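Local atomic coordinates of PA0833-PD protein (Pseudomonas aeruginosa PAO1, PDB entry 6JFW), a protein that probably binds peptidoglycan through this periplasmic OmpA C-like domain and so may link the outer membrane to the cell wall. Residues D25-G33 with R131-P139; Y62-T73 with R106-Q116. All coordinates share one frame; numbering follows the deposited sequence.

Contact 1: D25-G33 with R131-P139; sequences DDIKLIMPG and RRVEVNLRP
Met-31 and Val-135 meet at an angle, with Met-31 SD 3.9 Å from Val-135 CG2. Met-31 CB lies 3.4 Å from Val-133 O; a turn about the CG-SD bond (chi3 25°, CE nearly eclipsed with CB) then puts CE 4.3 Å from Val-133 CG1. Leu-29 reaches Val-135 with one branch, CD1 lying 4.1 Å from Val-135 CB. Leu-137, its CG anti to the carbonyl carbon, packs CB 4.3 Å from Ile-27 CB. These residues share one face of the central antiparallel pair in the mixed sheet of the OmpA C-like fold, where Phe-59 of helix 49-61 packs on Leu-29, Val-135 and Leu-137. Beneath the side chains, paired backbone hydrogen bonds link Ile-27 with Leu-137, Leu-29 with Val-135 and Met-31 with Val-133. The opposite face is largely polar. There Arg-132 grips Glu-134 side-on, NE (2.7 Å) and NH2 both donating to Glu-134 OE2 from the same side of the carboxylate, with this oxygen in the guanidinium plane. Glu-134 OE1 makes a long salt bridge to Lys-28 NZ at 3.9 Å. The carboxylate thus lies between two positive groups, probably favouring its charged form, and Ile-30 CD1 packs 3.4 Å from Glu-134 CG.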
# COMPACT_ATOMS: atom_id res chain seq x y z
N ASP A 25 -8.09 13.10 -8.86
CA ASP A 25 -6.74 13.64 -8.96
C ASP A 25 -5.68 12.65 -8.51
O ASP A 25 -4.51 12.81 -8.86
CB ASP A 25 -6.63 14.92 -8.12
CG ASP A 25 -7.55 16.02 -8.60
OD1 ASP A 25 -7.84 16.07 -9.82
OD2 ASP A 25 -8.00 16.84 -7.76
N ASP A 26 -6.06 11.62 -7.76
CA ASP A 26 -5.11 10.76 -7.06
C ASP A 26 -4.90 9.43 -7.79
O ASP A 26 -5.73 8.99 -8.59
CB ASP A 26 -5.59 10.47 -5.64
CG ASP A 26 -5.77 11.73 -4.82
OD1 ASP A 26 -5.28 12.80 -5.24
OD2 ASP A 26 -6.41 11.65 -3.75
N ILE A 27 -3.77 8.81 -7.48
CA ILE A 27 -3.48 7.43 -7.85
C ILE A 27 -3.41 6.61 -6.57
O ILE A 27 -2.73 7.01 -5.62
CB ILE A 27 -2.16 7.31 -8.64
CG1 ILE A 27 -2.20 8.19 -9.89
CG2 ILE A 27 -1.88 5.86 -9.01
CD1 ILE A 27 -0.89 8.21 -10.66
N LYS A 28 -4.12 5.49 -6.54
CA LYS A 28 -4.12 4.59 -5.39
C LYS A 28 -3.60 3.23 -5.81
O LYS A 28 -4.04 2.67 -6.83
CB LYS A 28 -5.52 4.46 -4.79
CG LYS A 28 -5.60 3.45 -3.66
CD LYS A 28 -7.04 3.16 -3.29
CE LYS A 28 -7.69 4.32 -2.58
NZ LYS A 28 -9.15 4.10 -2.41
N LEU A 29 -2.68 2.68 -5.03
CA LEU A 29 -2.12 1.35 -5.25
C LEU A 29 -2.60 0.44 -4.13
O LEU A 29 -2.33 0.70 -2.95
CB LEU A 29 -0.60 1.40 -5.29
CG LEU A 29 -0.03 2.44 -6.26
CD1 LEU A 29 1.41 2.76 -5.94
CD2 LEU A 29 -0.16 1.96 -7.69
N ILE A 30 -3.33 -0.62 -4.49
CA ILE A 30 -3.80 -1.62 -3.54
C ILE A 30 -2.80 -2.76 -3.52
O ILE A 30 -2.59 -3.43 -4.54
CB ILE A 30 -5.20 -2.14 -3.90
CG1 ILE A 30 -6.18 -0.99 -4.10
CG2 ILE A 30 -5.69 -3.09 -2.81
CD1 ILE A 30 -6.56 -0.30 -2.84
N MET A 31 -2.20 -3.00 -2.36
CA MET A 31 -1.26 -4.11 -2.20
C MET A 31 -1.88 -5.15 -1.28
O MET A 31 -1.90 -4.96 -0.05
CB MET A 31 0.07 -3.59 -1.64
CG MET A 31 0.70 -2.53 -2.55
SD MET A 31 2.03 -1.55 -1.84
CE MET A 31 2.64 -2.64 -0.57
N PRO A 32 -2.40 -6.26 -1.81
CA PRO A 32 -3.08 -7.24 -0.96
C PRO A 32 -2.11 -7.87 0.04
O PRO A 32 -0.93 -8.08 -0.26
CB PRO A 32 -3.60 -8.28 -1.96
CG PRO A 32 -3.53 -7.63 -3.30
CD PRO A 32 -2.39 -6.66 -3.23
N GLY A 33 -2.63 -8.16 1.23
CA GLY A 33 -1.79 -8.71 2.27
C GLY A 33 -1.16 -10.04 1.90
O GLY A 33 -0.01 -10.32 2.25
N ARG A 131 -7.59 -7.12 4.18
CA ARG A 131 -6.22 -7.08 4.67
C ARG A 131 -5.32 -6.63 3.53
O ARG A 131 -5.00 -7.39 2.62
CB ARG A 131 -5.79 -8.45 5.19
CG ARG A 131 -6.50 -8.87 6.46
CD ARG A 131 -5.86 -10.12 7.03
NE ARG A 131 -5.98 -11.25 6.13
CZ ARG A 131 -6.98 -12.13 6.17
NH1 ARG A 131 -7.02 -13.14 5.31
NH2 ARG A 131 -7.93 -12.01 7.08
N ARG A 132 -4.90 -5.37 3.58
CA ARG A 132 -4.18 -4.76 2.48
C ARG A 132 -3.45 -3.53 2.98
O ARG A 132 -3.74 -3.01 4.06
CB ARG A 132 -5.13 -4.38 1.34
CG ARG A 132 -5.93 -3.12 1.65
CD ARG A 132 -7.37 -3.21 1.19
NE ARG A 132 -8.05 -1.92 1.32
CZ ARG A 132 -8.94 -1.63 2.27
NH1 ARG A 132 -9.28 -2.54 3.17
NH2 ARG A 132 -9.51 -0.43 2.30
N VAL A 133 -2.49 -3.07 2.18
CA VAL A 133 -1.86 -1.77 2.35
C VAL A 133 -2.15 -0.95 1.11
O VAL A 133 -2.03 -1.46 -0.01
CB VAL A 133 -0.35 -1.89 2.60
CG1 VAL A 133 0.33 -0.54 2.43
CG2 VAL A 133 -0.08 -2.43 4.00
N GLU A 134 -2.55 0.30 1.30
CA GLU A 134 -2.85 1.21 0.21
C GLU A 134 -1.82 2.34 0.19
O GLU A 134 -1.45 2.88 1.24
CB GLU A 134 -4.26 1.79 0.34
CG GLU A 134 -5.34 0.73 0.18
CD GLU A 134 -6.76 1.29 0.22
OE1 GLU A 134 -6.92 2.52 0.34
OE2 GLU A 134 -7.71 0.48 0.12
N VAL A 135 -1.34 2.67 -1.00
CA VAL A 135 -0.44 3.79 -1.22
C VAL A 135 -1.19 4.83 -2.04
O VAL A 135 -1.48 4.60 -3.22
CB VAL A 135 0.86 3.37 -1.92
CG1 VAL A 135 1.78 4.58 -2.08
CG2 VAL A 135 1.55 2.26 -1.15
N ASN A 136 -1.51 5.96 -1.43
CA ASN A 136 -2.19 7.05 -2.11
C ASN A 136 -1.18 8.10 -2.53
O ASN A 136 -0.38 8.57 -1.71
CB ASN A 136 -3.26 7.66 -1.21
CG ASN A 136 -4.25 6.63 -0.68
OD1 ASN A 136 -4.95 5.99 -1.45
ND2 ASN A 136 -4.30 6.49 0.64
N LEU A 137 -1.22 8.47 -3.81
CA LEU A 137 -0.37 9.52 -4.37
C LEU A 137 -1.26 10.71 -4.71
O LEU A 137 -2.10 10.63 -5.61
CB LEU A 137 0.38 9.02 -5.61
CG LEU A 137 1.26 7.78 -5.48
CD1 LEU A 137 1.79 7.36 -6.85
CD2 LEU A 137 2.40 8.01 -4.51
N ARG A 138 -1.09 11.80 -3.97
CA ARG A 138 -1.87 13.00 -4.14
C ARG A 138 -1.03 14.13 -4.69
O ARG A 138 0.02 14.44 -4.11
CB ARG A 138 -2.44 13.41 -2.81
CG ARG A 138 -3.02 14.71 -2.92
CD ARG A 138 -3.80 14.87 -1.73
NE ARG A 138 -5.21 14.96 -2.16
CZ ARG A 138 -6.25 14.60 -1.45
NH1 ARG A 138 -6.02 14.06 -0.27
NH2 ARG A 138 -7.55 14.62 -1.83
N PRO A 139 -1.44 14.79 -5.78
CA PRO A 139 -0.61 15.87 -6.33
C PRO A 139 -0.50 17.02 -5.34
O PRO A 139 -1.39 17.25 -4.52
CB PRO A 139 -1.36 16.29 -7.60
CG PRO A 139 -2.38 15.24 -7.85
CD PRO A 139 -2.71 14.64 -6.51

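Contact 2: Y62-T73 with R106-Q116; sequences YNQNTIEIVGYT and RLSTRGMGPDQ
Arg-106 NH2 donates to two backbone carbonyls just ahead of strand 65-72 and at its start: Tyr-62 O at 3.0 Å, met on a lone pair, and Asn-65 O at 3.1 Å, at the edge of the guanidinium. A bend in the arginine chain at chi3 (57°) turns the group toward them. Arg-106 NE adds a weak bond to Asn-65 O, and NH1 bonds to Phe-59 O in the last turn of helix 49-61. Ile-67 CD1 sits over one face of the guanidinium, toward the rim, and the backbone of Asn-63 lies over the other, so the flat group is held both at its edge and on its faces. The arginine lies just before the second strand of a beta-alpha-beta unit, in which helix 79-99 connects strand 65-72 to the parallel edge strand 107-111. Parallel bonding proceeds in alternation: Ile-69 N bonds to Ser-108 O almost straight (179°) and Ile-69 O accepts from Arg-110 N. Ile-67 CD1 touches Leu-107 CD1 at 3.7 Å, on the face covered by helix 79-99, where Ile-69 and Thr-109 pack on Ala-94. On the other face a water bridges Ser-108 OG and Glu-68 OE2, whose partner oxygen OE1 bonds to Asn-136.

Beyond the strands, a type II' turn runs from Met-112 to Asp-115. Its Gly-113 O takes the Thr-73 N-H from above the carbonyl plane at 2.9 Å. Tyr-72 lies alongside Met-112, whose CE is 3.7 Å from Tyr-72 CE2, and the ring also makes a cation-pi contact with Arg-132. Asp-115 O comes to the ring edge, 3.2 Å from Tyr-72 CD2. With the ring and amide planes only 18° apart, Tyr-72 OH donates nearly along the C=O axis to Gln-116 OE1 at 2.8 Å.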
# COMPACT_ATOMS: atom_id res chain seq x y z
N TYR A 62 8.91 10.79 -9.90
CA TYR A 62 7.77 11.70 -9.93
C TYR A 62 7.67 12.37 -8.56
O TYR A 62 7.05 11.86 -7.63
CB TYR A 62 6.50 10.96 -10.30
CG TYR A 62 6.57 10.49 -11.71
CD1 TYR A 62 6.43 11.40 -12.75
CD2 TYR A 62 6.83 9.17 -12.02
CE1 TYR A 62 6.52 10.99 -14.06
CE2 TYR A 62 6.92 8.75 -13.32
CZ TYR A 62 6.77 9.67 -14.34
OH TYR A 62 6.85 9.29 -15.65
N ASN A 63 8.28 13.55 -8.47
CA ASN A 63 8.51 14.20 -7.19
C ASN A 63 7.35 15.09 -6.73
O ASN A 63 7.36 15.55 -5.59
CB ASN A 63 9.80 15.03 -7.25
CG ASN A 63 9.78 16.06 -8.38
OD1 ASN A 63 10.41 15.87 -9.42
ND2 ASN A 63 9.07 17.15 -8.17
N GLN A 64 6.34 15.31 -7.57
CA GLN A 64 5.31 16.31 -7.28
C GLN A 64 4.04 15.68 -6.72
O GLN A 64 2.93 16.02 -7.13
CB GLN A 64 4.99 17.12 -8.53
CG GLN A 64 6.19 17.84 -9.11
CD GLN A 64 5.91 19.30 -9.40
OE1 GLN A 64 4.78 19.67 -9.70
NE2 GLN A 64 6.93 20.13 -9.29
N ASN A 65 4.17 14.76 -5.76
CA ASN A 65 3.01 14.30 -5.02
C ASN A 65 3.44 13.87 -3.63
O ASN A 65 4.62 13.61 -3.38
CB ASN A 65 2.27 13.16 -5.74
CG ASN A 65 3.19 12.03 -6.18
OD1 ASN A 65 4.05 11.58 -5.43
ND2 ASN A 65 2.99 11.57 -7.41
N THR A 66 2.48 13.83 -2.71
CA THR A 66 2.69 13.23 -1.41
C THR A 66 2.37 11.75 -1.47
O THR A 66 1.55 11.31 -2.28
CB THR A 66 1.83 13.89 -0.32
OG1 THR A 66 0.44 13.70 -0.63
CG2 THR A 66 2.14 15.36 -0.20
N ILE A 67 3.00 10.99 -0.59
CA ILE A 67 2.84 9.55 -0.53
C ILE A 67 2.25 9.21 0.83
O ILE A 67 2.87 9.47 1.86
CB ILE A 67 4.18 8.83 -0.77
CG1 ILE A 67 4.76 9.28 -2.12
CG2 ILE A 67 3.99 7.32 -0.74
CD1 ILE A 67 6.24 9.07 -2.26
N GLU A 68 1.05 8.65 0.82
CA GLU A 68 0.33 8.28 2.03
C GLU A 68 0.17 6.77 2.04
O GLU A 68 -0.48 6.20 1.16
CB GLU A 68 -1.04 8.96 2.08
CG GLU A 68 -1.61 9.07 3.48
CD GLU A 68 -3.12 8.91 3.52
OE1 GLU A 68 -3.73 8.66 2.46
OE2 GLU A 68 -3.70 9.04 4.62
N ILE A 69 0.76 6.12 3.04
CA ILE A 69 0.73 4.66 3.16
C ILE A 69 -0.24 4.31 4.28
O ILE A 69 -0.07 4.75 5.43
CB ILE A 69 2.12 4.09 3.42
CG1 ILE A 69 3.06 4.49 2.29
CG2 ILE A 69 2.06 2.57 3.54
CD1 ILE A 69 4.53 4.36 2.62
N VAL A 70 -1.26 3.53 3.96
CA VAL A 70 -2.36 3.24 4.87
C VAL A 70 -2.53 1.73 4.96
O VAL A 70 -2.72 1.07 3.93
CB VAL A 70 -3.66 3.91 4.43
CG1 VAL A 70 -4.74 3.66 5.44
CG2 VAL A 70 -3.46 5.41 4.24
N GLY A 71 -2.48 1.19 6.17
CA GLY A 71 -2.70 -0.22 6.41
C GLY A 71 -4.14 -0.49 6.81
O GLY A 71 -4.78 0.32 7.47
N TYR A 72 -4.64 -1.65 6.39
CA TYR A 72 -6.01 -2.06 6.69
C TYR A 72 -6.03 -3.52 7.12
O TYR A 72 -5.14 -4.30 6.77
CB TYR A 72 -6.95 -1.89 5.49
CG TYR A 72 -7.16 -0.48 5.01
CD1 TYR A 72 -6.32 0.08 4.05
CD2 TYR A 72 -8.21 0.29 5.49
CE1 TYR A 72 -6.51 1.36 3.60
CE2 TYR A 72 -8.41 1.58 5.04
CZ TYR A 72 -7.56 2.11 4.09
OH TYR A 72 -7.76 3.40 3.64
N THR A 73 -7.07 -3.88 7.86
CA THR A 73 -7.34 -5.26 8.23
C THR A 73 -8.80 -5.58 7.97
O THR A 73 -9.60 -4.72 7.59
CB THR A 73 -7.01 -5.54 9.70
OG1 THR A 73 -7.83 -4.71 10.54
CG2 THR A 73 -5.55 -5.27 10.00
N ARG A 106 8.53 12.86 2.40
CA ARG A 106 7.39 12.77 1.50
C ARG A 106 6.36 11.74 1.93
O ARG A 106 5.29 11.66 1.32
CB ARG A 106 7.87 12.44 0.08
CG ARG A 106 8.62 13.58 -0.59
CD ARG A 106 9.02 13.21 -2.00
NE ARG A 106 7.86 12.84 -2.81
CZ ARG A 106 7.94 12.15 -3.94
NH1 ARG A 106 9.13 11.76 -4.40
NH2 ARG A 106 6.85 11.86 -4.62
N LEU A 107 6.65 10.96 2.97
CA LEU A 107 5.84 9.82 3.37
C LEU A 107 5.07 10.12 4.65
O LEU A 107 5.60 10.76 5.57
CB LEU A 107 6.70 8.58 3.59
CG LEU A 107 7.02 7.64 2.43
CD1 LEU A 107 7.35 8.41 1.17
CD2 LEU A 107 8.18 6.75 2.82
N SER A 108 3.83 9.66 4.71
CA SER A 108 3.08 9.56 5.95
C SER A 108 2.44 8.18 5.99
O SER A 108 2.11 7.61 4.95
CB SER A 108 2.01 10.65 6.07
OG SER A 108 0.97 10.47 5.13
N THR A 109 2.30 7.63 7.20
CA THR A 109 1.73 6.30 7.33
C THR A 109 0.68 6.27 8.42
O THR A 109 0.81 6.95 9.45
CB THR A 109 2.79 5.22 7.62
OG1 THR A 109 3.04 5.17 9.03
CG2 THR A 109 4.08 5.52 6.89
N ARG A 110 -0.36 5.48 8.19
CA ARG A 110 -1.42 5.24 9.15
C ARG A 110 -1.78 3.77 9.15
O ARG A 110 -1.58 3.06 8.15
CB ARG A 110 -2.68 6.06 8.83
CG ARG A 110 -2.39 7.35 8.11
CD ARG A 110 -3.66 8.12 7.80
NE ARG A 110 -4.66 7.97 8.84
CZ ARG A 110 -5.89 7.51 8.62
NH1 ARG A 110 -6.74 7.40 9.62
NH2 ARG A 110 -6.26 7.16 7.40
N GLY A 111 -2.29 3.30 10.28
CA GLY A 111 -3.09 2.09 10.34
C GLY A 111 -4.54 2.51 10.50
O GLY A 111 -4.84 3.47 11.22
N MET A 112 -5.43 1.82 9.79
CA MET A 112 -6.86 2.12 9.88
C MET A 112 -7.67 0.95 10.40
O MET A 112 -8.88 1.08 10.56
CB MET A 112 -7.39 2.54 8.51
CG MET A 112 -6.85 3.89 8.09
SD MET A 112 -8.12 5.15 8.17
CE MET A 112 -8.91 4.88 6.60
N GLY A 113 -7.02 -0.18 10.68
CA GLY A 113 -7.71 -1.36 11.13
C GLY A 113 -8.83 -1.75 10.19
O GLY A 113 -8.68 -1.76 8.97
N PRO A 114 -10.01 -2.02 10.76
CA PRO A 114 -11.12 -2.53 9.96
C PRO A 114 -11.94 -1.47 9.25
O PRO A 114 -12.94 -1.81 8.61
CB PRO A 114 -11.98 -3.27 11.01
CG PRO A 114 -11.56 -2.71 12.36
CD PRO A 114 -10.37 -1.81 12.17
N ASP A 115 -11.56 -0.19 9.32
CA ASP A 115 -12.34 0.84 8.66
C ASP A 115 -12.16 0.79 7.15
O ASP A 115 -11.16 0.28 6.63
CB ASP A 115 -11.96 2.23 9.19
CG ASP A 115 -12.38 2.44 10.62
OD1 ASP A 115 -13.38 1.81 11.05
OD2 ASP A 115 -11.72 3.24 11.33
N GLN A 116 -13.15 1.32 6.45
CA GLN A 116 -13.19 1.33 4.99
C GLN A 116 -12.90 -0.04 4.36
O GLN A 116 -11.96 -0.17 3.57
CB GLN A 116 -12.24 2.38 4.43
CG GLN A 116 -12.46 3.79 4.94
CD GLN A 116 -11.49 4.77 4.31
OE1 GLN A 116 -10.41 4.39 3.86
NE2 GLN A 116 -11.86 6.04 4.29
O HOH W 1 1.78 12.25 3.06
O HOH W 2 -1.64 10.25 6.26
O HOH W 3 -10.64 -2.40 6.05
O HOH W 4 -12.57 -4.34 7.81

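Overall arrangement
From the N terminus, the chain passes through helix 3-12 and strand 19-23 before entering strand 26-32. It then runs through helices 33-36 and 49-61 to strand 65-72, crosses over by helix 79-99 to strand 107-111, and returns by helix 124-130 to strand 132-139. Contact 1 closes this long excursion, and contact 2 closes a shorter loop nested wholly inside it. The two are neighbours in one sheet, with centres about 7 Å apart: strand 132-139 fits between 26-32 and 65-72, joined to the latter by a probable hydrogen bond from Glu-134 N to Val-70 O. A probable hydrogen bond from Arg-132 NH2 to Gln-116 O, in the loop after strand 107-111, also ties the two contacts together.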